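Local coordinates for protein beta-L-arabinobiosidase (Bacteroides thetaiotaomicron, PDB 5MQR) that probably hydrolyses glycosidic bonds of plant pectin, acting as a beta-L-arabinobiosidase and perhaps as an exo-alpha-sialidase, at residues P466-L471 with A562-R566; T612-A616 with E652-E656. One frame throughout, in Å; residues are numbered along the deposited sequence.

Interaction 1 of 2, residues P466-L471 with A562-R566; sequences PASKEL and ATIER
Leu471 and Ile564 meet at their methyl groups, with CD2 of Leu471 3.5 Å from CG2 of Ile564, tighter than ordinary van der Waals contact. In Leu471 CG lies opposite the backbone N (chi1 -179°), and the second torsion (63°) then turns CD2 to the isoleucine; Ile564 offers CG2, the branch opposite its own N. The two side chains cross at a slant, and CD2 also lies 3.8 Å from CB of Ile564. The backbones of the two segments pair next to this contact. Ser468 and Ile564 form an antiparallel hydrogen-bonded pair, with Ser468 N giving to Ile564 O at 3.0 Å and Ile564 N returning a straighter bond (166° at the hydrogen) to Ser468 O at 2.8 Å. The same Ser468 O also receives a CA-H contact from Thr563 CA at 3.3 Å. Ser468 and Ile564 share one face of the sheet, and the serine hydroxyl turns back to give a bond from OG to Pro466 O at 2.6 Å, approaching from above the carbonyl plane. Thr563 splits its branches between two neighbours: OG1 lies 3.7 Å from Ala467 CB, while CG2 meets Lys469 CG at 3.9 Å. Further along, Glu565 turns its end away from the pairing; its OE2 accepts from Ser46 OG and is bridged by Arg566 NE on the anti side. Glu565 and Arg566 both face Leu492 in a classic beta bulge. Strands 460-468 and 564-570 are neighbours inside a mixed sheet, whereas the chain leaves it after Ser468 and enters a second, antiparallel sheet as strand 470-479. That passage, with Leu471 packed on Ile564, is consistent with a crossover between the two sheets of a beta sandwich, in keeping with the carbohydrate-binding-module-like family of this region.

Interaction 2 of 2, residues T612-A616 with E652-E656; sequences TDKDA and EWMEE
Two carboxylates, of Asp615 and Glu655, come close across the contact, OD1 of Asp615 4.2 Å from OE2 of Glu655, their planes perpendicular. A water reconciles these like charges by donating to both, at 2.8 Å to Asp615 OD1 and 2.6 Å to Glu655 OE2. The other aspartate oxygen, OD2, accepts from Tyr623 N, which helps fix the carboxylate. A second water donates to Lys614 O and Glu655 O, linking backbone to backbone. Lys614 runs extended alongside Glu656, the two chains pointing the same way, and its CB rests 4.0 Å from Glu655 CG. The ammonium then reaches two carboxylates one helical turn apart, NZ standing 3.0 Å from Glu652 OE2 and 3.2 Å from Glu656 OE2, which offers its anti lone pair. An alanine at Glu656 would remove that carboxylate and the methylene beside the lysine chain, which would probably leave NZ with Glu652 as its one salt-bridge partner here and the chain freer to swing. Lys614 and Asp615 are the middle residues of a type I beta turn, docked on helix 647-657 by a surface salt-bridge network with i and i+4 glutamates.

Overall arrangement
Interaction 1 is partly buried and holds strand to strand by backbone hydrogen bonds and close apolar contact; interaction 2 lies at the surface, joining a turn to a helix by salt bridges and water. No strand or helix is common to the two, yet they adjoin, their centres 14 Å apart. Asp613 makes the junction: its OD2 probably accepts from Lys469 N at 2.9 Å and its OD1 from Glu470 N at the same distance, clasping the break between strands 460-468 and 470-479. The 612-616 turn therefore contacts that break through Asp613 and, through Lys614 and Asp615, helix 647-657, linking the beta-rich and helical parts of the chain.

Interaction 1 of 2, residues P466-L471 with A562-R566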
# COMPACT_ATOMS: atom_id res chain seq x y z
N PRO A 466 8.37 -8.33 -2.11
CA PRO A 466 7.26 -8.60 -3.03
C PRO A 466 7.23 -10.07 -3.45
O PRO A 466 8.27 -10.63 -3.80
CB PRO A 466 7.54 -7.69 -4.24
CG PRO A 466 8.48 -6.66 -3.75
CD PRO A 466 9.30 -7.32 -2.66
N ALA A 467 6.05 -10.66 -3.36
CA ALA A 467 5.81 -12.05 -3.71
C ALA A 467 6.34 -12.31 -5.11
O ALA A 467 5.93 -11.62 -6.05
CB ALA A 467 4.31 -12.35 -3.64
N SER A 468 7.25 -13.27 -5.25
CA SER A 468 8.03 -13.46 -6.46
C SER A 468 8.09 -14.93 -6.89
O SER A 468 8.24 -15.83 -6.05
CB SER A 468 9.45 -12.90 -6.27
OG SER A 468 9.44 -11.51 -5.92
N LYS A 469 8.01 -15.16 -8.20
CA LYS A 469 8.09 -16.50 -8.80
C LYS A 469 9.53 -16.82 -9.15
O LYS A 469 10.00 -17.91 -8.86
CB LYS A 469 7.21 -16.60 -10.05
CG LYS A 469 5.74 -16.35 -9.79
CD LYS A 469 4.93 -16.26 -11.09
CE LYS A 469 3.58 -15.54 -10.86
NZ LYS A 469 2.90 -15.05 -12.11
N GLU A 470 10.20 -15.86 -9.80
CA GLU A 470 11.65 -15.90 -10.02
C GLU A 470 12.28 -14.91 -9.03
O GLU A 470 11.87 -13.73 -8.97
CB GLU A 470 12.00 -15.51 -11.45
CG GLU A 470 11.36 -16.39 -12.52
CD GLU A 470 11.97 -17.79 -12.56
OE1 GLU A 470 13.22 -17.91 -12.68
OE2 GLU A 470 11.20 -18.78 -12.48
N LEU A 471 13.24 -15.39 -8.25
CA LEU A 471 13.84 -14.61 -7.18
C LEU A 471 15.34 -14.80 -7.11
O LEU A 471 15.83 -15.94 -7.11
CB LEU A 471 13.20 -15.00 -5.85
CG LEU A 471 13.64 -14.30 -4.57
CD1 LEU A 471 13.32 -12.82 -4.63
CD2 LEU A 471 12.94 -14.92 -3.38
N ALA A 562 3.86 -21.17 -4.73
CA ALA A 562 3.48 -20.37 -5.88
C ALA A 562 4.45 -19.19 -6.02
O ALA A 562 4.90 -18.87 -7.11
CB ALA A 562 2.04 -19.85 -5.76
N THR A 563 4.71 -18.53 -4.90
CA THR A 563 5.62 -17.40 -4.84
C THR A 563 6.32 -17.40 -3.51
O THR A 563 5.85 -18.03 -2.56
CB THR A 563 4.88 -16.06 -4.92
OG1 THR A 563 3.90 -15.98 -3.89
CG2 THR A 563 4.21 -15.88 -6.27
N ILE A 564 7.44 -16.69 -3.48
CA ILE A 564 8.24 -16.52 -2.29
C ILE A 564 8.12 -15.08 -1.85
O ILE A 564 8.35 -14.16 -2.66
CB ILE A 564 9.71 -16.83 -2.61
CG1 ILE A 564 9.83 -18.28 -3.07
CG2 ILE A 564 10.60 -16.52 -1.40
CD1 ILE A 564 10.80 -18.43 -4.23
N GLU A 565 7.78 -14.87 -0.59
CA GLU A 565 7.62 -13.52 -0.07
C GLU A 565 8.53 -13.15 1.12
O GLU A 565 8.51 -11.99 1.55
CB GLU A 565 6.16 -13.29 0.34
CG GLU A 565 5.61 -14.31 1.33
CD GLU A 565 4.57 -13.72 2.26
OE1 GLU A 565 3.66 -13.03 1.74
OE2 GLU A 565 4.65 -13.97 3.50
N ARG A 566 9.26 -14.12 1.67
CA ARG A 566 10.09 -13.89 2.86
C ARG A 566 11.36 -14.69 2.85
O ARG A 566 11.35 -15.86 2.46
CB ARG A 566 9.34 -14.29 4.11
CG ARG A 566 8.43 -13.22 4.62
CD ARG A 566 7.70 -13.75 5.83
NE ARG A 566 6.64 -14.66 5.46
CZ ARG A 566 6.02 -15.49 6.30
NH1 ARG A 566 6.40 -15.59 7.58
NH2 ARG A 566 5.02 -16.23 5.85

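Interaction 2 of 2, residues T612-A616 with E652-E656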
# COMPACT_ATOMS: atom_id res chain seq x y z
N THR A 612 12.89 -11.28 -11.81
CA THR A 612 12.69 -11.13 -13.26
C THR A 612 11.23 -11.39 -13.69
O THR A 612 10.98 -11.50 -14.88
CB THR A 612 13.65 -12.04 -14.06
OG1 THR A 612 13.54 -13.38 -13.58
CG2 THR A 612 15.11 -11.55 -13.93
N ASP A 613 10.29 -11.48 -12.74
CA ASP A 613 8.89 -11.65 -13.07
C ASP A 613 8.50 -10.48 -13.98
O ASP A 613 8.94 -9.34 -13.77
CB ASP A 613 7.96 -11.62 -11.83
CG ASP A 613 8.10 -12.86 -10.92
OD1 ASP A 613 8.83 -13.81 -11.26
OD2 ASP A 613 7.48 -12.87 -9.83
N LYS A 614 7.68 -10.77 -14.98
CA LYS A 614 7.27 -9.77 -15.95
C LYS A 614 6.63 -8.52 -15.33
O LYS A 614 6.88 -7.42 -15.79
CB LYS A 614 6.39 -10.41 -17.02
CG LYS A 614 7.25 -11.25 -17.96
CD LYS A 614 6.47 -12.25 -18.79
CE LYS A 614 7.46 -13.07 -19.63
NZ LYS A 614 6.75 -13.84 -20.70
N ASP A 615 5.89 -8.69 -14.25
CA ASP A 615 5.29 -7.57 -13.54
C ASP A 615 5.98 -7.23 -12.21
O ASP A 615 5.38 -6.56 -11.36
CB ASP A 615 3.78 -7.79 -13.34
CG ASP A 615 3.44 -8.92 -12.41
OD1 ASP A 615 4.31 -9.72 -12.02
OD2 ASP A 615 2.22 -9.04 -12.10
N ALA A 616 7.24 -7.64 -12.05
CA ALA A 616 8.04 -7.26 -10.85
C ALA A 616 8.26 -5.75 -10.70
O ALA A 616 8.63 -5.26 -9.64
CB ALA A 616 9.41 -7.94 -10.91
N GLU A 652 -0.04 -12.29 -22.51
CA GLU A 652 1.41 -12.29 -22.23
C GLU A 652 2.05 -10.96 -22.68
O GLU A 652 2.82 -10.35 -21.92
CB GLU A 652 2.09 -13.49 -22.90
CG GLU A 652 3.62 -13.49 -22.80
CD GLU A 652 4.24 -14.79 -23.33
OE1 GLU A 652 3.87 -15.24 -24.44
OE2 GLU A 652 5.11 -15.36 -22.63
N TRP A 653 1.72 -10.53 -23.90
CA TRP A 653 2.17 -9.24 -24.39
C TRP A 653 1.74 -8.11 -23.45
O TRP A 653 2.54 -7.23 -23.15
CB TRP A 653 1.69 -9.00 -25.82
CG TRP A 653 2.10 -7.66 -26.40
CD1 TRP A 653 3.22 -7.39 -27.15
CD2 TRP A 653 1.41 -6.42 -26.26
NE1 TRP A 653 3.24 -6.06 -27.50
CE2 TRP A 653 2.15 -5.45 -26.95
CE3 TRP A 653 0.24 -6.05 -25.60
CZ2 TRP A 653 1.76 -4.13 -27.01
CZ3 TRP A 653 -0.16 -4.73 -25.68
CH2 TRP A 653 0.60 -3.79 -26.38
N MSE A 654 0.49 -8.13 -22.98
CA MSE A 654 -0.00 -7.07 -22.08
C MSE A 654 0.79 -7.07 -20.79
O MSE A 654 1.24 -6.02 -20.33
CB MSE A 654 -1.51 -7.21 -21.78
CG MSE A 654 -2.34 -6.73 -22.97
SE MSE A 654 -4.17 -7.48 -22.92
CE MSE A 654 -4.84 -6.28 -21.52
N GLU A 655 0.99 -8.25 -20.21
CA GLU A 655 1.75 -8.37 -18.98
C GLU A 655 3.17 -7.76 -19.09
O GLU A 655 3.63 -7.12 -18.16
CB GLU A 655 1.82 -9.84 -18.54
CG GLU A 655 2.45 -10.01 -17.17
CD GLU A 655 2.55 -11.46 -16.68
OE1 GLU A 655 2.40 -12.44 -17.44
OE2 GLU A 655 2.82 -11.60 -15.48
N GLU A 656 3.82 -7.93 -20.24
CA GLU A 656 5.15 -7.33 -20.52
C GLU A 656 5.11 -5.82 -20.75
O GLU A 656 6.07 -5.15 -20.45
CB GLU A 656 5.79 -7.95 -21.79
CG GLU A 656 6.47 -9.28 -21.58
CD GLU A 656 6.67 -10.12 -22.86
OE1 GLU A 656 6.64 -9.57 -23.99
OE2 GLU A 656 6.84 -11.37 -22.72
O HOH W 1 5.50 -5.38 -16.99
O HOH W 2 4.49 -12.03 -13.55